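Long-range contacts in putative fimbrium tip subunit Fim1C (Bacteroides ovatus, PDB 4EPS), which probably forms part of the tip of fimbriae, the surface filaments through which the bacterium adheres and builds biofilms: residues V164-T169 / F255-G260; T169-T174 / T185-M190; V264-Q269 / G278-G283; Y274-S279 / N292-V297; V300-P305 / N330-L335. All blocks are in the same frame, centred on the assembly; numbering follows the deposited sequence. Where two conformers were deposited one is given.

In the fold
The strand 148-174 takes part first: its residues 164-169 wait 85 residues for 255-260 (interaction 1), while 169-174 pair after only ten with 185-190 (interaction 2), which is therefore nested within the larger loop and shares T169 with it. Then 264-269, on strand 261-267 beside 148-174, meets 278-283 after eight residues (interaction 3). Interaction 4 begins on the stretch where interaction 3 ends, and the two share G278 and S279. Interaction 5 follows in series, pairing the end of strand 293-300 with 334-338. Interactions 2 to 5 touch around Y187, H333 and L268, joining the 148-174 strand to the six-stranded antiparallel sheet.

Interaction 1. Residues V164-T169 / F255-G260; sequences VKLPST and FVVDGG
V257 packs against V164, L166 and P167, and the way its two methyls divide the work shows how one branched side chain can serve several neighbours. With CG1 anti to the backbone N (chi1 178°), CG2 falls beside that N and meets L166 CD2 at 4.0 Å and V164 CG1 at 4.1 Å. L166 and V257 lie side by side, pointing the same way. The other methyl, CG1, approaches P167 CD, a ring carbon that also rests 3.3 Å from V257 O. The P167 and D258 side chains cross at about a right angle, CG against CB. On the far side of the strand, K165 lays its CG beside G260 CA at 4.2 Å and then bends at chi2 (72°), which turns CD off the extended course; its NZ is bonded to D216 O.

Between the backbones, F255 O accepts from K165 N and K165 O from V257 N, both bonds at 2.9 Å and nearly straight. Farther on, S168 N reaches G260 O at 3.2 Å from above the carbonyl plane. The pattern is that of a parallel beta ladder which stops at a type I' turn, V257 to G260, closed by G260 N to V257 O, within the fimbrillin-like region.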
# COMPACT_ATOMS: atom_id res chain seq x y z
N VAL A 164 21.40 -23.95 -3.81
CA VAL A 164 21.65 -22.59 -3.32
C VAL A 164 20.43 -21.72 -3.65
O VAL A 164 20.03 -21.64 -4.81
CB VAL A 164 22.95 -21.94 -3.88
CG1 VAL A 164 23.21 -20.58 -3.20
CG2 VAL A 164 24.16 -22.86 -3.75
N LYS A 165 19.87 -21.05 -2.63
CA LYS A 165 18.77 -20.10 -2.80
C LYS A 165 19.28 -18.70 -2.45
O LYS A 165 19.45 -18.38 -1.27
CB LYS A 165 17.57 -20.51 -1.90
CG LYS A 165 16.32 -19.64 -2.10
CD LYS A 165 15.67 -19.95 -3.42
CE LYS A 165 14.35 -19.24 -3.56
NZ LYS A 165 13.87 -19.34 -4.95
N LEU A 166 19.54 -17.87 -3.48
CA LEU A 166 20.01 -16.51 -3.22
C LEU A 166 18.81 -15.60 -2.84
O LEU A 166 17.66 -15.97 -3.09
CB LEU A 166 20.76 -15.96 -4.44
CG LEU A 166 22.06 -16.71 -4.84
CD1 LEU A 166 22.65 -16.07 -6.11
CD2 LEU A 166 23.08 -16.73 -3.70
N PRO A 167 19.04 -14.43 -2.21
CA PRO A 167 17.90 -13.57 -1.89
C PRO A 167 17.20 -13.06 -3.16
O PRO A 167 17.83 -12.84 -4.20
CB PRO A 167 18.52 -12.40 -1.11
CG PRO A 167 19.95 -12.43 -1.42
CD PRO A 167 20.33 -13.83 -1.77
N SER A 168 15.87 -12.97 -3.10
CA SER A 168 15.07 -12.44 -4.20
C SER A 168 13.88 -11.71 -3.59
O SER A 168 13.52 -11.97 -2.45
CB SER A 168 14.63 -13.54 -5.17
OG SER A 168 13.82 -14.54 -4.56
N THR A 169 13.30 -10.76 -4.34
CA THR A 169 12.20 -9.98 -3.80
C THR A 169 11.07 -9.85 -4.80
O THR A 169 11.25 -9.27 -5.86
CB THR A 169 12.67 -8.57 -3.39
OG1 THR A 169 13.75 -8.70 -2.48
CG2 THR A 169 11.53 -7.72 -2.73
N PHE A 255 21.19 -24.35 0.90
CA PHE A 255 21.76 -23.17 1.56
C PHE A 255 20.87 -21.97 1.22
O PHE A 255 20.80 -21.59 0.05
CB PHE A 255 23.19 -22.91 1.08
CG PHE A 255 24.17 -24.00 1.44
CD1 PHE A 255 24.86 -23.96 2.65
CD2 PHE A 255 24.42 -25.04 0.56
CE1 PHE A 255 25.80 -24.95 2.97
CE2 PHE A 255 25.38 -26.03 0.87
CZ PHE A 255 26.06 -25.97 2.08
N VAL A 256 20.19 -21.40 2.22
CA VAL A 256 19.33 -20.22 2.01
C VAL A 256 20.17 -18.99 2.38
O VAL A 256 20.58 -18.84 3.53
CB VAL A 256 17.99 -20.31 2.80
CG1 VAL A 256 17.16 -19.02 2.62
CG2 VAL A 256 17.19 -21.54 2.35
N VAL A 257 20.47 -18.15 1.39
CA VAL A 257 21.35 -17.01 1.60
C VAL A 257 20.53 -15.75 1.88
O VAL A 257 19.65 -15.40 1.10
CB VAL A 257 22.29 -16.82 0.37
CG1 VAL A 257 23.21 -15.60 0.54
CG2 VAL A 257 23.11 -18.10 0.10
N ASP A 258 20.86 -15.08 2.98
CA ASP A 258 20.24 -13.81 3.40
C ASP A 258 18.68 -13.81 3.26
O ASP A 258 18.10 -12.89 2.70
CB ASP A 258 20.87 -12.62 2.62
CG ASP A 258 20.51 -11.24 3.20
OD1 ASP A 258 20.31 -11.15 4.44
OD2 ASP A 258 20.36 -10.28 2.42
N GLY A 259 18.04 -14.85 3.78
CA GLY A 259 16.58 -14.93 3.82
C GLY A 259 15.88 -15.49 2.60
O GLY A 259 14.69 -15.78 2.68
N GLY A 260 16.60 -15.68 1.51
CA GLY A 260 16.02 -16.23 0.30
C GLY A 260 14.90 -15.36 -0.24
O GLY A 260 15.01 -14.13 -0.26

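Interaction 2. Residues T169-T174 / T185-M190; sequences TRYIFT and TPYVAM
F173 meets Y187 edge to face: its CE2 hangs over the centre of the tyrosine ring and lies 3.6 Å from Y187 CD1, with the two planes at 58°. Y187 holds its CG anti to the backbone N (chi1 179°), and its CD1 also touches Y171 CB at 3.8 Å. Next along, A189 CB sits at the edge of the Y171 ring, 3.9 Å from CE1.

R170 and P186 meet on another face of the pairing. The arginine chain is extended from CG to NE, and P186 CG lies over the centre of one face of the guanidinium, with I172 CG1 over the opposite face toward the rim. A water at the guanidinium edge, in its plane, accepts from R170 NE and from Y187 N, each at 2.9 Å, and donates to Y171 O at 2.7 Å. It thus bridges the strands just beyond the bond from Y171 N to Y187 O. Two further backbone bonds join T169 and A189, the shorter from A189 N to T169 O at 2.8 Å.

In the second shell, H333 makes edge-to-face contacts with both F173 and Y187, and Y187 OH is anchored by G278 O and Y274 OH. Residues 169-174, the end of strand 148-174, run between 187-190, antiparallel, and 261-267, parallel, the latter bonded through the backbones of R170 and I172.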
# COMPACT_ATOMS: atom_id res chain seq x y z
N THR A 169 13.30 -10.76 -4.34
CA THR A 169 12.20 -9.98 -3.80
C THR A 169 11.07 -9.85 -4.80
O THR A 169 11.25 -9.27 -5.86
CB THR A 169 12.67 -8.57 -3.39
OG1 THR A 169 13.75 -8.70 -2.48
CG2 THR A 169 11.53 -7.72 -2.73
N ARG A 170 9.91 -10.38 -4.46
CA ARG A 170 8.74 -10.16 -5.29
C ARG A 170 8.20 -8.76 -4.97
O ARG A 170 8.06 -8.40 -3.80
CB ARG A 170 7.67 -11.23 -5.06
CG ARG A 170 6.35 -10.86 -5.73
CD ARG A 170 5.24 -11.78 -5.36
NE ARG A 170 4.06 -11.50 -6.18
CZ ARG A 170 2.89 -12.10 -6.01
NH1 ARG A 170 2.73 -12.98 -5.03
NH2 ARG A 170 1.87 -11.80 -6.80
N TYR A 171 7.93 -7.96 -6.01
CA TYR A 171 7.29 -6.66 -5.84
C TYR A 171 5.84 -6.78 -6.25
O TYR A 171 5.55 -7.21 -7.36
CB TYR A 171 7.97 -5.56 -6.69
CG TYR A 171 9.25 -5.05 -6.10
CD1 TYR A 171 10.43 -5.78 -6.22
CD2 TYR A 171 9.29 -3.84 -5.42
CE1 TYR A 171 11.62 -5.33 -5.64
CE2 TYR A 171 10.48 -3.37 -4.85
CZ TYR A 171 11.64 -4.12 -4.98
OH TYR A 171 12.82 -3.71 -4.42
N ILE A 172 4.94 -6.45 -5.35
CA ILE A 172 3.51 -6.32 -5.69
C ILE A 172 3.34 -4.81 -5.94
O ILE A 172 3.29 -4.04 -4.99
CB ILE A 172 2.58 -6.89 -4.60
CG1 ILE A 172 2.82 -8.43 -4.42
CG2 ILE A 172 1.10 -6.57 -4.90
CD1 ILE A 172 2.45 -8.97 -3.02
N PHE A 173 3.34 -4.41 -7.20
CA PHE A 173 3.20 -2.99 -7.54
C PHE A 173 1.75 -2.57 -7.42
O PHE A 173 0.86 -3.28 -7.89
CB PHE A 173 3.72 -2.70 -8.94
CG PHE A 173 5.22 -2.86 -9.05
CD1 PHE A 173 6.07 -2.16 -8.21
CD2 PHE A 173 5.77 -3.71 -10.01
CE1 PHE A 173 7.45 -2.29 -8.33
CE2 PHE A 173 7.16 -3.81 -10.16
CZ PHE A 173 7.98 -3.10 -9.33
N THR A 174 1.53 -1.43 -6.73
CA THR A 174 0.18 -0.93 -6.48
C THR A 174 0.03 0.52 -6.92
O THR A 174 1.02 1.19 -7.23
CB THR A 174 -0.16 -1.01 -4.97
OG1 THR A 174 0.61 -0.02 -4.27
CG2 THR A 174 0.01 -2.42 -4.38
N THR A 185 2.27 -12.84 -14.11
CA THR A 185 3.03 -13.69 -13.20
C THR A 185 3.74 -12.81 -12.18
O THR A 185 3.89 -11.61 -12.45
CB THR A 185 4.04 -14.53 -14.08
OG1 THR A 185 4.52 -15.67 -13.37
CG2 THR A 185 5.22 -13.73 -14.58
N PRO A 186 4.23 -13.34 -11.03
CA PRO A 186 4.91 -12.46 -10.07
C PRO A 186 6.12 -11.74 -10.66
O PRO A 186 6.85 -12.28 -11.50
CB PRO A 186 5.33 -13.43 -8.95
CG PRO A 186 4.30 -14.51 -8.99
CD PRO A 186 4.09 -14.71 -10.48
N TYR A 187 6.28 -10.49 -10.26
CA TYR A 187 7.43 -9.66 -10.64
C TYR A 187 8.47 -9.90 -9.57
O TYR A 187 8.21 -9.58 -8.42
CB TYR A 187 7.02 -8.17 -10.70
CG TYR A 187 8.18 -7.28 -11.06
CD1 TYR A 187 9.07 -6.83 -10.08
CD2 TYR A 187 8.41 -6.89 -12.38
CE1 TYR A 187 10.15 -6.00 -10.41
CE2 TYR A 187 9.49 -6.08 -12.72
CZ TYR A 187 10.35 -5.64 -11.73
OH TYR A 187 11.41 -4.85 -12.08
N VAL A 188 9.65 -10.44 -9.94
CA VAL A 188 10.65 -10.78 -8.92
C VAL A 188 12.01 -10.22 -9.27
O VAL A 188 12.56 -10.51 -10.32
CB VAL A 188 10.75 -12.33 -8.70
CG1 VAL A 188 11.72 -12.67 -7.56
CG2 VAL A 188 9.37 -12.95 -8.41
N ALA A 189 12.57 -9.45 -8.35
CA ALA A 189 13.94 -8.91 -8.44
C ALA A 189 14.88 -10.04 -7.98
O ALA A 189 14.72 -10.54 -6.88
CB ALA A 189 14.08 -7.69 -7.54
N MSE A 190 15.82 -10.45 -8.82
CA MSE A 190 16.73 -11.57 -8.51
C MSE A 190 18.17 -11.11 -8.56
O MSE A 190 18.50 -10.17 -9.29
CB MSE A 190 16.49 -12.70 -9.50
CG MSE A 190 15.15 -13.38 -9.27
SE MSE A 190 14.72 -14.59 -10.67
CE MSE A 190 14.06 -13.27 -12.12
O HOH W 1 4.43 -9.52 -8.31

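Interaction 3. Residues V264-Q269 / G278-G283; sequences VTHHLQ and GSVVSG. With SO4 (sulfate ion), chain F; SO4 (sulfate ion), chain B.
S282, whose CB comes near the imidazole of H266, has its OG gripped from several directions. OG donates to O2 of the chain B sulfate at 2.7 Å, takes a bond from a water at 2.8 Å, and is hydrogen-bonded to N284 N. The same water lies 2.9 Å from Q269 OE1 and is close to the sulfate, thus linking the two segments, though it has more acceptors around it than protons to give.

Direct contact between the segments is van der Waals packing, mostly around V280. The H266 ring, with CG anti to the backbone N (chi1 178°), stands crosswise to the valine and brings NE2 to 3.7 Å from V280 CG1; its CE1 lies 3.8 Å from S282 N. L268 CD1 meets the same methyl at 4.0 Å, also at about a right angle. D272 fixes the imidazole: OD2 bonds both H266 NE2 and Q269 N, while OD1 takes G283 N. H266 ND1 bonds E177 OE1 of the second subunit, so carboxylates at both nitrogens would probably stabilise a doubly protonated ring.

H267 NE2 donates to O1 of the chain F sulfate, an oxygen lying in the ring plane, and more weakly to O4 at 3.2 Å; Q269 CG covers the centre of one ring face. H267 ND1 bonds H267 ND1 of the second subunit, and Q269 bonds its counterpart there weakly. Both sulfates probably come from the crystallisation liquor. Strand 261-267 thus packs against edge strand 280-281 of the six-stranded sheet at an interface where a residue meets its own copy, as on a two-fold axis.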
# COMPACT_ATOMS: atom_id res chain seq x y z
N VAL A 264 7.37 -7.84 -1.10
CA VAL A 264 7.11 -6.47 -0.66
C VAL A 264 6.01 -5.84 -1.52
O VAL A 264 5.71 -6.32 -2.61
CB VAL A 264 8.38 -5.54 -0.67
CG1 VAL A 264 9.53 -6.09 0.19
CG2 VAL A 264 8.86 -5.25 -2.10
N THR A 265 5.45 -4.75 -1.04
CA THR A 265 4.49 -3.99 -1.84
C THR A 265 5.10 -2.63 -2.12
O THR A 265 5.86 -2.11 -1.32
CB THR A 265 3.09 -3.87 -1.22
OG1 THR A 265 3.18 -3.19 0.04
CG2 THR A 265 2.37 -5.21 -1.11
N HIS A 266 4.76 -2.05 -3.27
CA HIS A 266 5.34 -0.77 -3.63
C HIS A 266 4.41 0.03 -4.51
O HIS A 266 3.98 -0.45 -5.56
CB HIS A 266 6.71 -0.97 -4.34
CG HIS A 266 7.34 0.33 -4.77
ND1 HIS A 266 7.94 1.19 -3.84
CD2 HIS A 266 7.38 0.91 -5.99
CE1 HIS A 266 8.34 2.26 -4.54
NE2 HIS A 266 8.02 2.15 -5.84
N HIS A 267 4.16 1.28 -4.12
CA HIS A 267 3.39 2.23 -4.96
C HIS A 267 4.28 2.65 -6.13
O HIS A 267 5.20 3.45 -5.96
CB HIS A 267 2.92 3.45 -4.16
CG HIS A 267 2.20 4.49 -5.00
ND1 HIS A 267 2.05 5.79 -4.55
CD2 HIS A 267 1.56 4.36 -6.19
CE1 HIS A 267 1.37 6.43 -5.50
NE2 HIS A 267 1.06 5.62 -6.51
N LEU A 268 4.02 2.08 -7.32
CA LEU A 268 4.87 2.34 -8.49
C LEU A 268 4.53 3.71 -9.10
O LEU A 268 3.40 3.97 -9.49
CB LEU A 268 4.70 1.20 -9.53
CG LEU A 268 5.59 1.25 -10.80
CD1 LEU A 268 7.11 1.19 -10.43
CD2 LEU A 268 5.24 0.08 -11.75
N GLN A 269 5.52 4.59 -9.20
CA GLN A 269 5.30 5.94 -9.74
C GLN A 269 6.36 6.36 -10.72
O GLN A 269 7.52 5.95 -10.60
CB GLN A 269 5.30 6.97 -8.58
CG GLN A 269 4.14 6.76 -7.58
CD GLN A 269 4.15 7.84 -6.56
OE1 GLN A 269 4.94 7.85 -5.59
NE2 GLN A 269 3.31 8.81 -6.77
N GLY A 278 16.28 -5.37 -11.13
CA GLY A 278 14.85 -5.17 -11.33
C GLY A 278 14.18 -4.55 -10.13
O GLY A 278 12.97 -4.32 -10.15
N SER A 279 14.94 -4.26 -9.07
CA SER A 279 14.35 -3.65 -7.87
C SER A 279 14.02 -2.18 -8.16
O SER A 279 14.57 -1.59 -9.09
CB SER A 279 15.26 -3.79 -6.65
OG SER A 279 16.48 -3.09 -6.80
N VAL A 280 13.09 -1.62 -7.37
CA VAL A 280 12.60 -0.25 -7.55
C VAL A 280 12.66 0.47 -6.22
O VAL A 280 12.23 -0.09 -5.20
CB VAL A 280 11.14 -0.31 -8.11
CG1 VAL A 280 10.57 1.10 -8.34
CG2 VAL A 280 11.05 -1.14 -9.40
N VAL A 281 13.12 1.71 -6.24
CA VAL A 281 13.20 2.53 -5.04
C VAL A 281 12.32 3.76 -5.24
O VAL A 281 12.34 4.35 -6.32
CB VAL A 281 14.67 2.93 -4.70
CG1 VAL A 281 14.73 3.99 -3.61
CG2 VAL A 281 15.50 1.70 -4.27
N SER A 282 11.60 4.16 -4.20
CA SER A 282 10.74 5.35 -4.26
C SER A 282 11.47 6.58 -4.81
O SER A 282 12.59 6.90 -4.34
CB SER A 282 10.22 5.69 -2.87
OG SER A 282 9.55 6.95 -2.87
N GLY A 283 10.84 7.29 -5.75
CA GLY A 283 11.37 8.53 -6.29
C GLY A 283 11.48 9.61 -5.22
O GLY A 283 12.12 10.64 -5.45
S SO4 F . -1.65 6.99 -8.49
O1 SO4 F . -0.38 7.59 -8.10
O2 SO4 F . -2.71 7.71 -7.79
O3 SO4 F . -1.81 7.17 -9.92
O4 SO4 F . -1.75 5.63 -8.11
S SO4 B . 7.76 7.95 0.29
O1 SO4 B . 7.00 8.59 -0.77
O2 SO4 B . 8.77 7.11 -0.33
O3 SO4 B . 8.42 9.00 1.06
O4 SO4 B . 6.97 7.13 1.12
O HOH W 2 7.14 8.07 -3.64

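Interaction 4. Residues Y274-S279 / N292-V297; sequences YYADGS and NCIGIV
A classic beta bulge, in which I294 and G295 together face Y274, marks this antiparallel pairing and illustrates how one extra residue redirects side chains. Y274 O accepts from I294 N at 2.9 Å, in the carbonyl plane, and weakly from G295 N at 3.3 Å; Y274 N answers by donating to G295 O. Beyond the bulge, A276 N bonds N292 O at 2.8 Å.

I294 places CG1 in the crowded position between the backbone N and the carbonyl carbon (chi1 64°), which sets CG1 at the edge of the Y274 ring in its plane. CD1 lies 3.8 Å from Y274 CD2. Tyrosine and isoleucine lie side by side, pointing the same way. The other isoleucine branch, CG2, touches A276 CB at 4.0 Å. Y275 meets C293 instead, in a sulfur-aromatic contact: C293 SG lies over one face of its ring, displaced toward the rim and 4.5 Å from the centroid, while C293 CB approaches Y275 CE2 at 3.5 Å.

At the end of the strand the chain reverses. Y275 to G278 form a type I turn, and D277 OD1 accepts from both S279 N and S279 OG, the former completing an Asx turn. The turn leads 273-275 back to its neighbour 280-281, while the classic bulge lies on the other side, in the antiparallel pairing with 293-300.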
# COMPACT_ATOMS: atom_id res chain seq x y z
N TYR A 274 15.21 2.72 -10.80
CA TYR A 274 15.19 1.35 -11.30
C TYR A 274 16.60 0.77 -11.32
O TYR A 274 17.55 1.42 -11.78
CB TYR A 274 14.58 1.32 -12.73
CG TYR A 274 14.14 -0.07 -13.12
CD1 TYR A 274 12.93 -0.60 -12.67
CD2 TYR A 274 14.95 -0.88 -13.93
CE1 TYR A 274 12.52 -1.88 -13.04
CE2 TYR A 274 14.54 -2.16 -14.29
CZ TYR A 274 13.33 -2.66 -13.85
OH TYR A 274 12.93 -3.93 -14.18
N TYR A 275 16.75 -0.45 -10.80
CA TYR A 275 18.07 -1.07 -10.62
C TYR A 275 18.31 -2.31 -11.50
O TYR A 275 17.38 -2.89 -12.02
CB TYR A 275 18.26 -1.41 -9.11
CG TYR A 275 18.43 -0.14 -8.31
CD1 TYR A 275 17.33 0.60 -7.88
CD2 TYR A 275 19.71 0.38 -8.04
CE1 TYR A 275 17.48 1.84 -7.27
CE2 TYR A 275 19.87 1.60 -7.38
CZ TYR A 275 18.75 2.33 -6.99
OH TYR A 275 18.90 3.54 -6.37
N ALA A 276 19.59 -2.68 -11.65
CA ALA A 276 20.06 -3.80 -12.48
C ALA A 276 19.39 -5.15 -12.13
O ALA A 276 19.25 -6.00 -13.01
CB ALA A 276 21.57 -3.92 -12.39
N ASP A 277 18.95 -5.34 -10.87
CA ASP A 277 18.30 -6.60 -10.48
C ASP A 277 16.77 -6.53 -10.68
O ASP A 277 16.06 -7.51 -10.43
CB ASP A 277 18.66 -6.93 -9.01
CG ASP A 277 18.11 -5.95 -7.98
OD1 ASP A 277 17.73 -4.81 -8.37
OD2 ASP A 277 18.13 -6.28 -6.77
N GLY A 278 16.28 -5.37 -11.13
CA GLY A 278 14.85 -5.17 -11.33
C GLY A 278 14.18 -4.55 -10.13
O GLY A 278 12.97 -4.32 -10.15
N SER A 279 14.94 -4.26 -9.07
CA SER A 279 14.35 -3.65 -7.87
C SER A 279 14.02 -2.18 -8.16
O SER A 279 14.57 -1.59 -9.09
CB SER A 279 15.26 -3.79 -6.65
OG SER A 279 16.48 -3.09 -6.80
N ASN A 292 24.48 0.25 -9.33
CA ASN A 292 23.55 -0.61 -10.06
C ASN A 292 22.24 0.10 -10.45
O ASN A 292 21.33 -0.58 -10.93
CB ASN A 292 23.24 -1.89 -9.28
CG ASN A 292 24.46 -2.78 -9.11
OD1 ASN A 292 24.86 -3.11 -8.00
ND2 ASN A 292 25.13 -3.09 -10.20
N CYS A 293 22.15 1.44 -10.32
CA CYS A 293 20.95 2.16 -10.80
C CYS A 293 21.08 2.23 -12.33
O CYS A 293 22.15 2.63 -12.83
CB CYS A 293 20.80 3.55 -10.19
SG CYS A 293 19.26 4.39 -10.68
N ILE A 294 20.07 1.78 -13.07
CA ILE A 294 20.18 1.75 -14.55
C ILE A 294 19.21 2.71 -15.22
O ILE A 294 19.34 2.98 -16.42
CB ILE A 294 20.03 0.32 -15.11
CG1 ILE A 294 18.61 -0.25 -14.84
CG2 ILE A 294 21.16 -0.62 -14.56
CD1 ILE A 294 18.27 -1.56 -15.61
N GLY A 295 18.23 3.21 -14.47
CA GLY A 295 17.26 4.12 -15.08
C GLY A 295 16.22 4.64 -14.12
O GLY A 295 16.30 4.40 -12.90
N ILE A 296 15.27 5.40 -14.66
CA ILE A 296 14.15 6.00 -13.92
C ILE A 296 12.84 5.51 -14.55
O ILE A 296 12.69 5.54 -15.77
CB ILE A 296 14.23 7.57 -13.99
CG1 ILE A 296 15.60 8.13 -13.43
CG2 ILE A 296 13.03 8.24 -13.30
CD1 ILE A 296 15.97 7.77 -12.08
N VAL A 297 11.87 5.16 -13.72
CA VAL A 297 10.55 4.77 -14.23
C VAL A 297 9.95 6.01 -14.89
O VAL A 297 9.83 7.06 -14.23
CB VAL A 297 9.65 4.24 -13.08
CG1 VAL A 297 8.21 4.00 -13.56
CG2 VAL A 297 10.25 2.96 -12.48

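Interaction 5. Residues V300-P305 / N330-L335; sequences VGNPMP and NCVHGL
G301 and H333 join the backbones through one bond, G301 N to H333 O at 2.9 Å, with the donor 53° out of the carbonyl plane, next to the non-hydrogen-bonded antiparallel pair V300 and G334. G301 and G334 both take positive phi (141° and 163°), in conformations where a beta carbon would collide with the preceding carbonyl oxygen.

N302 and M304 pack on V332. N302 crosses it obliquely, bringing ND2 to 3.5 Å from V332 CG1, while OD1 of the same amide takes M304 N at 3.0 Å in an Asx turn, just ahead of helix 305-308, for which M304 holds the N-cap position. M304 CE lies 3.8 Å from V332 CG1. Separately, P303 and L335 slide past each other in opposite directions, with P303 CB 3.9 Å from L335 CD2.

This is where the six-stranded antiparallel sheet passes from strand 293-300 to 334-338, and the second strand enters through a classic beta bulge in which H333 and G334 both face F510. C331, just before, is the centre of an inverse gamma turn, with V332 N bonded to N330 O. Its own carbonyl oxygen is buried without a polar partner, lying 3.4 Å from P303 CD. H333, whose ring has V332 CG2 over one face near the rim, bonds the C-terminal OXT of F510 through ND1 and E183 OE1 through NE2.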
# COMPACT_ATOMS: atom_id res chain seq x y z
N VAL A 300 3.89 4.47 -16.14
CA VAL A 300 3.36 3.35 -15.34
C VAL A 300 2.08 2.82 -16.02
O VAL A 300 1.18 3.60 -16.32
CB VAL A 300 3.08 3.78 -13.87
CG1 VAL A 300 2.41 2.64 -13.05
CG2 VAL A 300 4.38 4.23 -13.19
N GLY A 301 2.03 1.52 -16.23
CA GLY A 301 0.87 0.89 -16.86
C GLY A 301 1.30 -0.21 -17.80
O GLY A 301 2.49 -0.52 -17.91
N ASN A 302 0.33 -0.82 -18.48
CA ASN A 302 0.63 -1.89 -19.43
C ASN A 302 0.96 -1.21 -20.77
O ASN A 302 0.06 -0.58 -21.33
CB ASN A 302 -0.57 -2.87 -19.53
CG ASN A 302 -0.34 -4.05 -20.43
OD1 ASN A 302 0.41 -3.97 -21.40
ND2 ASN A 302 -1.01 -5.17 -20.17
N PRO A 303 2.20 -1.32 -21.31
CA PRO A 303 2.54 -0.58 -22.54
C PRO A 303 2.33 -1.36 -23.84
O PRO A 303 2.79 -0.91 -24.90
CB PRO A 303 4.02 -0.27 -22.35
CG PRO A 303 4.54 -1.49 -21.60
CD PRO A 303 3.39 -2.02 -20.76
N MSE A 304 1.67 -2.53 -23.76
CA MSE A 304 1.43 -3.31 -24.97
C MSE A 304 0.45 -2.58 -25.87
O MSE A 304 -0.59 -2.11 -25.40
CB MSE A 304 0.96 -4.72 -24.64
CG MSE A 304 2.10 -5.60 -24.22
SE MSE A 304 1.52 -7.01 -23.08
CE MSE A 304 3.23 -7.54 -22.41
N PRO A 305 0.78 -2.42 -27.18
CA PRO A 305 -0.13 -1.66 -28.06
C PRO A 305 -1.52 -2.31 -28.23
O PRO A 305 -2.52 -1.59 -28.36
CB PRO A 305 0.64 -1.58 -29.39
CG PRO A 305 1.61 -2.68 -29.36
CD PRO A 305 1.98 -2.90 -27.92
N ASN A 330 5.10 -10.71 -19.64
CA ASN A 330 5.07 -10.32 -18.24
C ASN A 330 5.39 -8.81 -18.04
O ASN A 330 5.18 -8.28 -16.96
CB ASN A 330 6.02 -11.22 -17.43
CG ASN A 330 5.85 -12.71 -17.71
OD1 ASN A 330 4.74 -13.23 -17.91
ND2 ASN A 330 6.95 -13.46 -17.71
N CYS A 331 5.84 -8.11 -19.10
CA CYS A 331 6.20 -6.68 -18.98
C CYS A 331 4.98 -5.76 -19.12
O CYS A 331 4.79 -5.09 -20.13
CB CYS A 331 7.31 -6.34 -19.98
SG CYS A 331 8.88 -7.18 -19.63
N VAL A 332 4.14 -5.75 -18.08
CA VAL A 332 2.86 -5.02 -18.06
C VAL A 332 2.84 -3.96 -16.96
O VAL A 332 1.76 -3.47 -16.62
CB VAL A 332 1.71 -6.07 -17.83
CG1 VAL A 332 1.66 -7.08 -19.00
CG2 VAL A 332 1.88 -6.81 -16.49
N HIS A 333 4.01 -3.60 -16.39
CA HIS A 333 4.07 -2.65 -15.27
C HIS A 333 4.45 -1.23 -15.69
O HIS A 333 3.99 -0.27 -15.07
CB HIS A 333 5.07 -3.15 -14.21
CG HIS A 333 4.77 -4.55 -13.77
ND1 HIS A 333 5.44 -5.63 -14.32
CD2 HIS A 333 3.84 -5.00 -12.90
CE1 HIS A 333 4.92 -6.71 -13.74
NE2 HIS A 333 3.95 -6.38 -12.88
N GLY A 334 5.30 -1.10 -16.70
CA GLY A 334 5.66 0.24 -17.12
C GLY A 334 6.90 0.31 -17.97
O GLY A 334 7.35 -0.70 -18.53
N LEU A 335 7.42 1.53 -18.09
CA LEU A 335 8.60 1.80 -18.90
C LEU A 335 9.65 2.48 -18.03
O LEU A 335 9.30 3.26 -17.13
CB LEU A 335 8.23 2.74 -20.10
CG LEU A 335 7.17 2.23 -21.08
CD1 LEU A 335 6.84 3.30 -22.13
CD2 LEU A 335 7.64 0.96 -21.81